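Local coordinates for protein 5-carboxymethyl-2-hydroxymuconate semialdehyde dehydrogenase (Thermus thermophilus, PDB 2D4E) that probably oxidises 5-carboxymethyl-2-hydroxymuconate semialdehyde to the corresponding acid, with NAD as hydride acceptor, as a member of the aldehyde dehydrogenase family, at residues C[300-304]-C[343-348]; C[48-52]-C[388-392]; C[163-169]-C[242-248]; C[131-135]-C[180-185]. All blocks are in the same frame, centred on the assembly; numbering follows the deposited sequence.

Interaction 1 (C[300-304]-C[343-348]); sequences FNGER and EVGPLI
Two irregular loops come closest at Asn301 and Val344, whose CA atoms are 5.2 Å apart, and 300-304 reaches 343-348 by putting two polar side chains onto the backbone of the latter. Phe300, Asn301 and Gly302 all have positive phi, a left-handed conformation that asparagine and glycine tolerate well. Asn301 carries its CG beside its backbone N and opposite the carbonyl carbon (chi1 -55°), which brings OD1 within 2.7 Å of Gly345 N in a hydrogen bond. This N-H comes from above the amide's carbonyl plane and not along a lone pair, but the bond is fairly straight at 164°. The other end of the same amide is held, because Asn301 ND2 donates to Gly115 O, so the group is unlikely to flip. Further along, Glu303 stretches out until its OE2 accepts from Ile348 N at 3.1 Å through the syn lone pair. Leu347 runs obliquely across the glutamate side chain, its CD2 3.4 Å from Glu303 OE2, and packs on Leu353 and Val356 of helix 350-365. A water accepting from Asn301 N at 2.7 Å also lies within hydrogen-bonding distance of Glu343 O, linking the loops. In aldehyde dehydrogenases the first of these loops runs towards the nucleophilic cysteine. Buried amide N-H groups of 343-348 thus find acceptors in side chains, which probably fixes the position of 300-304 without any strand pairing.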
# COMPACT_ATOMS: atom_id res chain seq x y z
N PHE C 300 -3.45 -33.94 -14.12
CA PHE C 300 -2.05 -34.04 -13.69
C PHE C 300 -1.79 -35.38 -12.99
O PHE C 300 -0.99 -35.46 -12.04
CB PHE C 300 -1.70 -32.86 -12.78
CG PHE C 300 -0.30 -32.32 -12.99
CD1 PHE C 300 0.75 -32.71 -12.16
CD2 PHE C 300 -0.03 -31.45 -14.05
CE1 PHE C 300 2.05 -32.24 -12.37
CE2 PHE C 300 1.27 -30.97 -14.27
CZ PHE C 300 2.31 -31.37 -13.43
N ASN C 301 -2.46 -36.42 -13.47
CA ASN C 301 -2.34 -37.78 -12.93
C ASN C 301 -2.54 -37.83 -11.42
O ASN C 301 -1.99 -38.70 -10.76
CB ASN C 301 -0.98 -38.40 -13.26
CG ASN C 301 -0.66 -38.40 -14.75
OD1 ASN C 301 -1.56 -38.24 -15.58
ND2 ASN C 301 0.61 -38.58 -15.09
N GLY C 302 -3.33 -36.89 -10.89
CA GLY C 302 -3.56 -36.88 -9.45
C GLY C 302 -2.36 -36.44 -8.62
O GLY C 302 -2.43 -36.40 -7.40
N GLU C 303 -1.26 -36.10 -9.29
CA GLU C 303 -0.05 -35.68 -8.59
C GLU C 303 0.08 -34.16 -8.54
O GLU C 303 1.09 -33.58 -8.93
CB GLU C 303 1.16 -36.32 -9.27
CG GLU C 303 1.03 -37.84 -9.36
CD GLU C 303 2.06 -38.49 -10.26
OE1 GLU C 303 2.23 -38.05 -11.41
OE2 GLU C 303 2.70 -39.47 -9.82
N ARG C 304 -0.98 -33.52 -8.05
CA ARG C 304 -1.04 -32.07 -7.92
C ARG C 304 -1.26 -31.73 -6.45
O ARG C 304 -2.14 -32.28 -5.80
CB ARG C 304 -2.19 -31.53 -8.77
CG ARG C 304 -2.33 -30.02 -8.76
CD ARG C 304 -2.09 -29.42 -10.13
NE ARG C 304 -3.18 -29.70 -11.07
CZ ARG C 304 -3.13 -29.39 -12.36
NH1 ARG C 304 -2.05 -28.81 -12.86
NH2 ARG C 304 -4.15 -29.67 -13.16
N GLU C 343 -5.62 -39.03 -21.00
CA GLU C 343 -6.07 -38.01 -20.05
C GLU C 343 -5.31 -38.24 -18.75
O GLU C 343 -4.93 -37.28 -18.06
CB GLU C 343 -7.58 -38.10 -19.81
CG GLU C 343 -8.41 -37.76 -21.04
CD GLU C 343 -9.90 -37.86 -20.78
OE1 GLU C 343 -10.57 -36.80 -20.75
OE2 GLU C 343 -10.40 -38.98 -20.59
N VAL C 344 -5.09 -39.50 -18.41
CA VAL C 344 -4.35 -39.86 -17.21
C VAL C 344 -3.18 -40.77 -17.58
O VAL C 344 -3.37 -41.83 -18.19
CB VAL C 344 -5.25 -40.57 -16.16
CG1 VAL C 344 -4.39 -41.27 -15.12
CG2 VAL C 344 -6.14 -39.55 -15.48
N GLY C 345 -1.98 -40.34 -17.22
CA GLY C 345 -0.79 -41.12 -17.51
C GLY C 345 -0.33 -41.91 -16.30
O GLY C 345 -1.09 -42.10 -15.36
N PRO C 346 0.92 -42.40 -16.31
CA PRO C 346 1.48 -43.18 -15.21
C PRO C 346 2.06 -42.33 -14.09
O PRO C 346 2.40 -41.17 -14.29
CB PRO C 346 2.56 -43.99 -15.91
CG PRO C 346 3.12 -42.98 -16.86
CD PRO C 346 1.88 -42.30 -17.43
N LEU C 347 2.15 -42.93 -12.91
CA LEU C 347 2.71 -42.24 -11.76
C LEU C 347 4.22 -42.20 -11.93
O LEU C 347 4.80 -42.98 -12.70
CB LEU C 347 2.31 -42.95 -10.46
CG LEU C 347 0.80 -43.05 -10.27
CD1 LEU C 347 0.48 -43.60 -8.90
CD2 LEU C 347 0.18 -41.65 -10.43
N ILE C 348 4.85 -41.29 -11.20
CA ILE C 348 6.28 -41.05 -11.28
C ILE C 348 7.27 -42.21 -11.14
O ILE C 348 8.23 -42.30 -11.90
CB ILE C 348 6.69 -39.96 -10.27
CG1 ILE C 348 8.14 -39.53 -10.49
CG2 ILE C 348 6.48 -40.46 -8.85
CD1 ILE C 348 8.38 -38.89 -11.86
O HOH W 1 -4.09 -36.38 -15.59
O HOH W 2 3.82 -39.23 -13.12

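Interaction 2 (C[48-52]-C[388-392]); sequences DPATN and RGNYL
Asn52 ND2 is held between two oxygens of 388-392: it donates to Asn390 OD1 at 3.0 Å and, through a weak, bent bond, to Arg388 O at 2.9 Å. Its CG lies opposite the carbonyl carbon and beside the backbone N (chi1 -75°), which carries the amide to these partners. Asn390 returns the first bond, its ND2 donating to Asn52 OD1 at 3.0 Å, so the two amides pair reciprocally. Their planes are 50° apart, and while Asn390 OD1 sits in the plane of the Asn52 amide, Asn52 ND2 stands above the carbonyl plane of Asn390. With an aspartate in place of Asn52 the N-H donor is gone, and the carboxylate would probably face Asn390 OD1 and Arg388 O as unmated acceptors. The left-handed backbone of Asn52, which suits an asparagine, closes the tight turn between strands 43-48 and 53-59, where Asp48 O accepts from Thr51 N and Asn52 N and its OD2 from Ala50 N, an Asx turn. The side chain of Pro49 in this turn lies about 4 Å from the bound sodium ion, whose site includes Ser46 and Leu47. Asn390 N meets Pro49 O at 3.1 Å, almost collinear with the carbonyl bond. Gly389 CA lies 3.2 Å from Ala50 O, where a side chain would strike that oxygen. A water links Tyr391 OH to Ala50 O, and that hydroxyl lies 3.7 Å from Ala50 CB.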
# COMPACT_ATOMS: atom_id res chain seq x y z
N ASP C 48 11.75 -43.82 -16.91
CA ASP C 48 10.68 -43.29 -17.74
C ASP C 48 9.47 -43.97 -17.11
O ASP C 48 9.28 -45.17 -17.27
CB ASP C 48 10.89 -43.74 -19.20
CG ASP C 48 9.69 -43.44 -20.09
OD1 ASP C 48 9.85 -43.53 -21.32
OD2 ASP C 48 8.59 -43.15 -19.57
N PRO C 49 8.64 -43.21 -16.38
CA PRO C 49 7.45 -43.76 -15.71
C PRO C 49 6.48 -44.55 -16.58
O PRO C 49 5.66 -45.31 -16.06
CB PRO C 49 6.81 -42.52 -15.08
CG PRO C 49 7.23 -41.41 -15.99
CD PRO C 49 8.67 -41.74 -16.27
N ALA C 50 6.59 -44.39 -17.89
CA ALA C 50 5.71 -45.11 -18.81
C ALA C 50 6.18 -46.54 -19.06
O ALA C 50 5.38 -47.41 -19.41
CB ALA C 50 5.61 -44.36 -20.12
N THR C 51 7.47 -46.80 -18.86
CA THR C 51 8.02 -48.14 -19.11
C THR C 51 8.98 -48.63 -18.03
O THR C 51 9.37 -49.80 -18.01
CB THR C 51 8.79 -48.15 -20.43
OG1 THR C 51 9.89 -47.25 -20.33
CG2 THR C 51 7.89 -47.73 -21.58
N ASN C 52 9.36 -47.72 -17.13
CA ASN C 52 10.29 -48.04 -16.06
C ASN C 52 11.66 -48.41 -16.61
O ASN C 52 12.44 -49.09 -15.94
CB ASN C 52 9.74 -49.14 -15.16
CG ASN C 52 8.65 -48.62 -14.23
OD1 ASN C 52 8.77 -47.53 -13.68
ND2 ASN C 52 7.59 -49.40 -14.05
N ARG C 388 3.99 -52.51 -17.83
CA ARG C 388 5.38 -52.07 -17.70
C ARG C 388 5.52 -50.69 -17.08
O ARG C 388 6.60 -50.32 -16.61
CB ARG C 388 6.09 -52.10 -19.05
CG ARG C 388 6.04 -53.44 -19.77
CD ARG C 388 6.44 -54.58 -18.86
NE ARG C 388 7.81 -54.46 -18.37
CZ ARG C 388 8.37 -55.30 -17.51
NH1 ARG C 388 7.68 -56.33 -17.04
NH2 ARG C 388 9.63 -55.12 -17.12
N GLY C 389 4.44 -49.92 -17.09
CA GLY C 389 4.48 -48.58 -16.52
C GLY C 389 3.82 -48.51 -15.16
O GLY C 389 3.29 -49.51 -14.67
N ASN C 390 3.85 -47.34 -14.53
CA ASN C 390 3.25 -47.17 -13.21
C ASN C 390 1.84 -46.58 -13.31
O ASN C 390 1.54 -45.56 -12.70
CB ASN C 390 4.14 -46.25 -12.38
CG ASN C 390 5.59 -46.66 -12.42
OD1 ASN C 390 5.93 -47.79 -12.07
ND2 ASN C 390 6.45 -45.75 -12.85
N TYR C 391 0.97 -47.25 -14.07
CA TYR C 391 -0.39 -46.77 -14.26
C TYR C 391 -1.40 -47.21 -13.20
O TYR C 391 -1.53 -48.40 -12.89
CB TYR C 391 -0.91 -47.20 -15.64
CG TYR C 391 -0.13 -46.64 -16.81
CD1 TYR C 391 1.01 -47.30 -17.30
CD2 TYR C 391 -0.52 -45.46 -17.43
CE1 TYR C 391 1.73 -46.79 -18.39
CE2 TYR C 391 0.18 -44.95 -18.52
CZ TYR C 391 1.30 -45.61 -18.99
OH TYR C 391 2.00 -45.08 -20.06
N LEU C 392 -2.11 -46.23 -12.66
CA LEU C 392 -3.13 -46.50 -11.66
C LEU C 392 -4.46 -46.01 -12.22
O LEU C 392 -4.53 -44.94 -12.83
CB LEU C 392 -2.84 -45.75 -10.35
CG LEU C 392 -3.88 -46.04 -9.26
CD1 LEU C 392 -3.68 -47.47 -8.74
CD2 LEU C 392 -3.76 -45.04 -8.13
O HOH W 3 2.89 -47.23 -21.35
O HOH W 4 9.44 -51.96 -20.02

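Interaction 3 (C[163-169]-C[242-248]); sequences AGPVGII and VPLLTLT. With NAD (nicotinamide-adenine-dinucleotide), chain K.
Thr246 turns OG1 between its backbone N and carbonyl carbon (chi1 66°), laying the hydroxyl beside Ile168, 3.4 Å from Ile168 CG2, and sending CG2 towards Val166. There Val166, with CG1 opposite its own N (chi1 -174°), sets that methyl 3.7 Å from Thr246 CG2, while its CG2 packs on Leu244 CB. Replacing Val166 with an alanine removes both methyls and is likely to open a gap between Leu244, Thr246 and the covering Tyr495. Beneath these side chains, strands 166-169 and 244-248 run parallel, 14° apart. Gly167 N donates to Leu244 O at 2.7 Å, nearly straight, and Gly167 O accepts from Thr246 N; the ladder continues through Ile169. Glycine suits its place because a CB would collide with Leu245 CD2, and Val242 CG1 already closes to 3.2 Å from Gly167 N. These are central neighbours in the Rossmann-type parallel sheet, with helix 229-238 over Ile169 and Leu245. At their C-terminal ends Ile169 CG2 touches NAD C1B of the adenosine ribose at 3.5 Å, and Thr248 CG2 meets NAD C4N of the nicotinamide at 3.3 Å. Apolar methyls thus shape the dinucleotide's seat, while backbone bonds keep the strand ends that carry them in register.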
# COMPACT_ATOMS: atom_id res chain seq x y z
N ALA C 163 18.18 -10.28 0.16
CA ALA C 163 18.48 -11.01 1.39
C ALA C 163 19.71 -11.93 1.35
O ALA C 163 20.38 -12.12 2.37
CB ALA C 163 17.26 -11.80 1.83
N GLY C 164 20.01 -12.50 0.18
CA GLY C 164 21.17 -13.38 0.06
C GLY C 164 20.92 -14.62 -0.78
O GLY C 164 19.79 -14.87 -1.19
N PRO C 165 21.96 -15.43 -1.05
CA PRO C 165 21.83 -16.65 -1.85
C PRO C 165 20.65 -17.52 -1.40
O PRO C 165 20.38 -17.66 -0.20
CB PRO C 165 23.18 -17.35 -1.64
CG PRO C 165 24.12 -16.19 -1.50
CD PRO C 165 23.36 -15.24 -0.60
N VAL C 166 19.95 -18.10 -2.37
CA VAL C 166 18.79 -18.93 -2.08
C VAL C 166 18.96 -20.38 -2.52
O VAL C 166 19.28 -20.65 -3.67
CB VAL C 166 17.51 -18.36 -2.76
CG1 VAL C 166 16.28 -19.16 -2.31
CG2 VAL C 166 17.35 -16.88 -2.42
N GLY C 167 18.76 -21.30 -1.58
CA GLY C 167 18.84 -22.71 -1.89
C GLY C 167 17.42 -23.12 -2.24
O GLY C 167 16.53 -23.04 -1.39
N ILE C 168 17.22 -23.54 -3.48
CA ILE C 168 15.90 -23.92 -3.97
C ILE C 168 15.79 -25.43 -4.14
O ILE C 168 16.45 -26.02 -5.00
CB ILE C 168 15.62 -23.18 -5.32
CG1 ILE C 168 15.72 -21.67 -5.09
CG2 ILE C 168 14.25 -23.55 -5.89
CD1 ILE C 168 15.57 -20.81 -6.33
N ILE C 169 14.97 -26.06 -3.30
CA ILE C 169 14.78 -27.51 -3.31
C ILE C 169 13.35 -27.83 -3.79
O ILE C 169 12.37 -27.49 -3.13
CB ILE C 169 15.03 -28.08 -1.90
CG1 ILE C 169 16.41 -27.61 -1.42
CG2 ILE C 169 14.99 -29.58 -1.92
CD1 ILE C 169 16.75 -28.02 0.00
N VAL C 242 24.34 -20.21 2.44
CA VAL C 242 23.03 -20.11 1.80
C VAL C 242 22.00 -19.81 2.88
O VAL C 242 21.33 -20.71 3.39
CB VAL C 242 22.68 -21.42 1.06
CG1 VAL C 242 21.35 -21.27 0.32
CG2 VAL C 242 23.79 -21.77 0.08
N PRO C 243 21.84 -18.52 3.24
CA PRO C 243 20.90 -18.07 4.27
C PRO C 243 19.42 -18.29 4.01
O PRO C 243 18.64 -18.42 4.95
CB PRO C 243 21.26 -16.60 4.43
CG PRO C 243 21.65 -16.21 3.04
CD PRO C 243 22.50 -17.38 2.58
N LEU C 244 19.02 -18.34 2.74
CA LEU C 244 17.62 -18.54 2.39
C LEU C 244 17.36 -19.90 1.74
O LEU C 244 18.16 -20.39 0.93
CB LEU C 244 17.14 -17.43 1.46
CG LEU C 244 16.62 -16.13 2.10
CD1 LEU C 244 17.70 -15.49 2.99
CD2 LEU C 244 16.19 -15.18 0.99
N LEU C 245 16.23 -20.50 2.08
CA LEU C 245 15.86 -21.81 1.55
C LEU C 245 14.40 -21.88 1.16
O LEU C 245 13.53 -21.53 1.96
CB LEU C 245 16.11 -22.90 2.59
CG LEU C 245 17.51 -23.21 3.12
CD1 LEU C 245 17.38 -24.18 4.28
CD2 LEU C 245 18.38 -23.79 2.02
N THR C 246 14.10 -22.30 -0.06
CA THR C 246 12.71 -22.47 -0.45
C THR C 246 12.54 -23.98 -0.54
O THR C 246 13.44 -24.70 -0.99
CB THR C 246 12.38 -21.86 -1.84
OG1 THR C 246 13.07 -22.58 -2.86
CG2 THR C 246 12.77 -20.39 -1.89
N LEU C 247 11.40 -24.48 -0.09
CA LEU C 247 11.14 -25.90 -0.16
C LEU C 247 9.74 -26.16 -0.64
O LEU C 247 8.77 -25.59 -0.14
CB LEU C 247 11.33 -26.56 1.21
CG LEU C 247 10.86 -28.02 1.28
CD1 LEU C 247 11.68 -28.89 0.32
CD2 LEU C 247 11.00 -28.53 2.70
N THR C 248 9.64 -27.02 -1.64
CA THR C 248 8.36 -27.41 -2.19
C THR C 248 8.39 -28.93 -2.13
O THR C 248 9.11 -29.58 -2.89
CB THR C 248 8.21 -26.91 -3.63
OG1 THR C 248 8.32 -25.48 -3.66
CG2 THR C 248 6.85 -27.29 -4.19
PA NAD K . 9.99 -34.60 -1.17
O1A NAD K . 10.62 -35.82 -0.68
O2A NAD K . 9.74 -33.63 -0.09
O5B NAD K . 10.87 -33.82 -2.29
C5B NAD K . 11.06 -32.37 -2.36
C4B NAD K . 12.55 -32.10 -2.39
O4B NAD K . 13.00 -32.43 -1.05
C3B NAD K . 13.37 -33.04 -3.32
O3B NAD K . 14.18 -32.26 -4.23
C2B NAD K . 14.17 -33.88 -2.32
O2B NAD K . 15.46 -34.31 -2.84
C1B NAD K . 14.28 -32.94 -1.13
N9A NAD K . 14.55 -33.65 0.11
C8A NAD K . 14.05 -34.85 0.57
N7A NAD K . 14.53 -35.21 1.78
C5A NAD K . 15.39 -34.16 2.09
C6A NAD K . 16.23 -33.91 3.24
N6A NAD K . 16.32 -34.75 4.28
N1A NAD K . 16.98 -32.74 3.23
C2A NAD K . 16.89 -31.87 2.14
N3A NAD K . 16.15 -32.02 1.05
C4A NAD K . 15.42 -33.18 1.07
O3 NAD K . 8.71 -35.01 -1.89
PN NAD K . 8.08 -34.96 -3.34
O1N NAD K . 7.69 -36.35 -3.65
O2N NAD K . 9.04 -34.34 -4.27
O5D NAD K . 6.86 -34.13 -2.88
C5D NAD K . 5.59 -34.04 -3.48
C4D NAD K . 4.99 -33.16 -2.43
O4D NAD K . 5.23 -31.76 -2.70
C3D NAD K . 3.52 -33.36 -2.12
O3D NAD K . 3.26 -33.51 -0.71
C2D NAD K . 2.91 -32.11 -2.74
O2D NAD K . 1.65 -31.78 -2.11
C1D NAD K . 4.01 -31.10 -2.52
N1N NAD K . 3.92 -29.93 -3.42
C2N NAD K . 3.48 -28.79 -2.77
C3N NAD K . 3.35 -27.65 -3.55
C7N NAD K . 2.86 -26.33 -2.97
O7N NAD K . 2.78 -25.37 -3.71
N7N NAD K . 2.52 -26.25 -1.67
C4N NAD K . 3.66 -27.66 -4.99
C5N NAD K . 4.10 -28.91 -5.51
C6N NAD K . 4.25 -30.07 -4.81
O HOH W 5 11.40 -24.84 -3.42

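Interaction 4 (C[131-135]-C[180-185]); sequences NFAFY and TWRIAP
Ala184 is the bump at the centre of this helix pair: its CB enters a hollow formed by Asn131, Phe132 and Tyr135, 3.5 Å from Asn131 O and over one face of the Phe132 ring, 4.0 Å from its centroid. A bare methyl suits a spot where the helix backbones draw so close. The rim of the phenylalanine ring is filled in turn, Thr180 CG2 lying 3.5 Å from Phe132 CE1 and Ile183 CG2 beside CZ. Next along the chain, Pro185 lays the CB side of its ring over one face of Tyr135, about one turn after Phe132, with CB 3.7 Å from the tyrosine centroid in a CH-pi contact, while Phe134 covers the opposite face. With CG opposite its carbonyl carbon (chi1 -76°), Tyr135 carries its hydroxyl over the face of the Trp181 indole, and a water links that hydroxyl to Trp181 O. The direct hydrogen bond between the segments comes from Asn131 ND2, which donates in its amide plane to Thr180 OG1 at 2.9 Å; that hydroxyl is also bonded to Leu176 O. The segments cross at -30°, their axes 8.6 Å apart. Helix 85-101 packs on Phe132 through Leu92 and Ile99, and helix 488-495 meets Tyr135 and Pro185.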
# COMPACT_ATOMS: atom_id res chain seq x y z
N ASN C 131 6.69 -17.11 -15.68
CA ASN C 131 7.23 -16.85 -14.35
C ASN C 131 8.35 -15.81 -14.46
O ASN C 131 8.41 -14.88 -13.65
CB ASN C 131 7.78 -18.14 -13.71
CG ASN C 131 6.68 -19.04 -13.17
OD1 ASN C 131 5.56 -18.59 -12.91
ND2 ASN C 131 7.00 -20.32 -12.98
N PHE C 132 9.21 -15.96 -15.45
CA PHE C 132 10.30 -15.01 -15.65
C PHE C 132 9.82 -13.67 -16.21
O PHE C 132 10.27 -12.61 -15.78
CB PHE C 132 11.39 -15.60 -16.56
CG PHE C 132 12.24 -16.63 -15.88
CD1 PHE C 132 11.93 -17.99 -15.97
CD2 PHE C 132 13.34 -16.24 -15.11
CE1 PHE C 132 12.70 -18.94 -15.30
CE2 PHE C 132 14.11 -17.18 -14.44
CZ PHE C 132 13.79 -18.54 -14.53
N ALA C 133 8.91 -13.72 -17.18
CA ALA C 133 8.39 -12.50 -17.77
C ALA C 133 7.66 -11.68 -16.71
O ALA C 133 7.72 -10.45 -16.71
CB ALA C 133 7.45 -12.84 -18.92
N PHE C 134 6.98 -12.39 -15.81
CA PHE C 134 6.22 -11.77 -14.73
C PHE C 134 7.12 -11.04 -13.74
O PHE C 134 6.99 -9.83 -13.54
CB PHE C 134 5.41 -12.85 -14.01
CG PHE C 134 4.62 -12.34 -12.84
CD1 PHE C 134 3.55 -11.47 -13.03
CD2 PHE C 134 4.94 -12.73 -11.54
CE1 PHE C 134 2.80 -11.00 -11.95
CE2 PHE C 134 4.19 -12.27 -10.45
CZ PHE C 134 3.12 -11.41 -10.66
N TYR C 135 8.04 -11.77 -13.11
CA TYR C 135 8.91 -11.15 -12.12
C TYR C 135 9.91 -10.15 -12.71
O TYR C 135 10.47 -9.33 -11.98
CB TYR C 135 9.64 -12.22 -11.31
CG TYR C 135 8.74 -12.84 -10.28
CD1 TYR C 135 8.21 -14.13 -10.46
CD2 TYR C 135 8.38 -12.14 -9.13
CE1 TYR C 135 7.35 -14.69 -9.51
CE2 TYR C 135 7.52 -12.69 -8.18
CZ TYR C 135 7.01 -13.97 -8.37
OH TYR C 135 6.20 -14.52 -7.42
N THR C 180 11.21 -22.77 -11.53
CA THR C 180 11.23 -21.40 -12.05
C THR C 180 10.35 -20.48 -11.21
O THR C 180 10.56 -19.27 -11.18
CB THR C 180 10.76 -21.32 -13.52
OG1 THR C 180 9.42 -21.81 -13.64
CG2 THR C 180 11.69 -22.15 -14.41
N TRP C 181 9.38 -21.07 -10.51
CA TRP C 181 8.48 -20.32 -9.63
C TRP C 181 9.29 -19.63 -8.52
O TRP C 181 8.90 -18.57 -8.03
CB TRP C 181 7.46 -21.28 -9.00
CG TRP C 181 6.47 -20.65 -8.05
CD1 TRP C 181 6.21 -21.04 -6.76
CD2 TRP C 181 5.59 -19.55 -8.32
NE1 TRP C 181 5.23 -20.25 -6.22
CE2 TRP C 181 4.83 -19.33 -7.15
CE3 TRP C 181 5.37 -18.73 -9.43
CZ2 TRP C 181 3.86 -18.32 -7.06
CZ3 TRP C 181 4.40 -17.73 -9.35
CH2 TRP C 181 3.66 -17.53 -8.17
N ARG C 182 10.41 -20.24 -8.14
CA ARG C 182 11.26 -19.69 -7.09
C ARG C 182 12.50 -18.97 -7.64
O ARG C 182 12.94 -17.95 -7.09
CB ARG C 182 11.71 -20.81 -6.15
CG ARG C 182 10.58 -21.72 -5.68
CD ARG C 182 9.64 -21.02 -4.71
NE ARG C 182 9.00 -22.01 -3.84
CZ ARG C 182 8.68 -21.80 -2.57
NH1 ARG C 182 8.91 -20.62 -2.01
NH2 ARG C 182 8.12 -22.77 -1.86
N ILE C 183 13.05 -19.53 -8.71
CA ILE C 183 14.23 -18.97 -9.34
C ILE C 183 13.99 -17.56 -9.88
O ILE C 183 14.80 -16.66 -9.68
CB ILE C 183 14.71 -19.86 -10.50
CG1 ILE C 183 15.08 -21.25 -9.97
CG2 ILE C 183 15.88 -19.20 -11.22
CD1 ILE C 183 15.28 -22.29 -11.06
N ALA C 184 12.87 -17.38 -10.57
CA ALA C 184 12.54 -16.09 -11.15
C ALA C 184 12.51 -14.96 -10.11
O ALA C 184 13.17 -13.94 -10.27
CB ALA C 184 11.20 -16.18 -11.89
N PRO C 185 11.73 -15.13 -9.02
CA PRO C 185 11.74 -14.03 -8.05
C PRO C 185 13.10 -13.86 -7.38
O PRO C 185 13.55 -12.73 -7.16
CB PRO C 185 10.62 -14.43 -7.07
CG PRO C 185 10.54 -15.93 -7.19
CD PRO C 185 10.73 -16.15 -8.67
O HOH W 6 6.79 -16.90 -6.93

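Overall arrangement
The contacts form two pairs. Interactions 3 and 4, centres 14 Å apart, interlock in the chain, their segments alternating: helix 175-188 follows strand 166-169 and packs against the parallel sheet, with Arg182 NH2 reaching Thr248 OG1. Interactions 1 and 2, centres 11 Å apart, also touch, through Leu347 and Asn390 and through Pro346 on Tyr391, so 343-348 takes part in one contact and touches the other. Interaction 2 closes a loop of more than 330 residues enclosing the other three. Some 28 Å separates the centres of interactions 1 and 3, on opposite sides of the chain's centre. NAD lies at the C-terminal strand ends of interaction 3, about 7 Å from the Ile348 side chain of interaction 1.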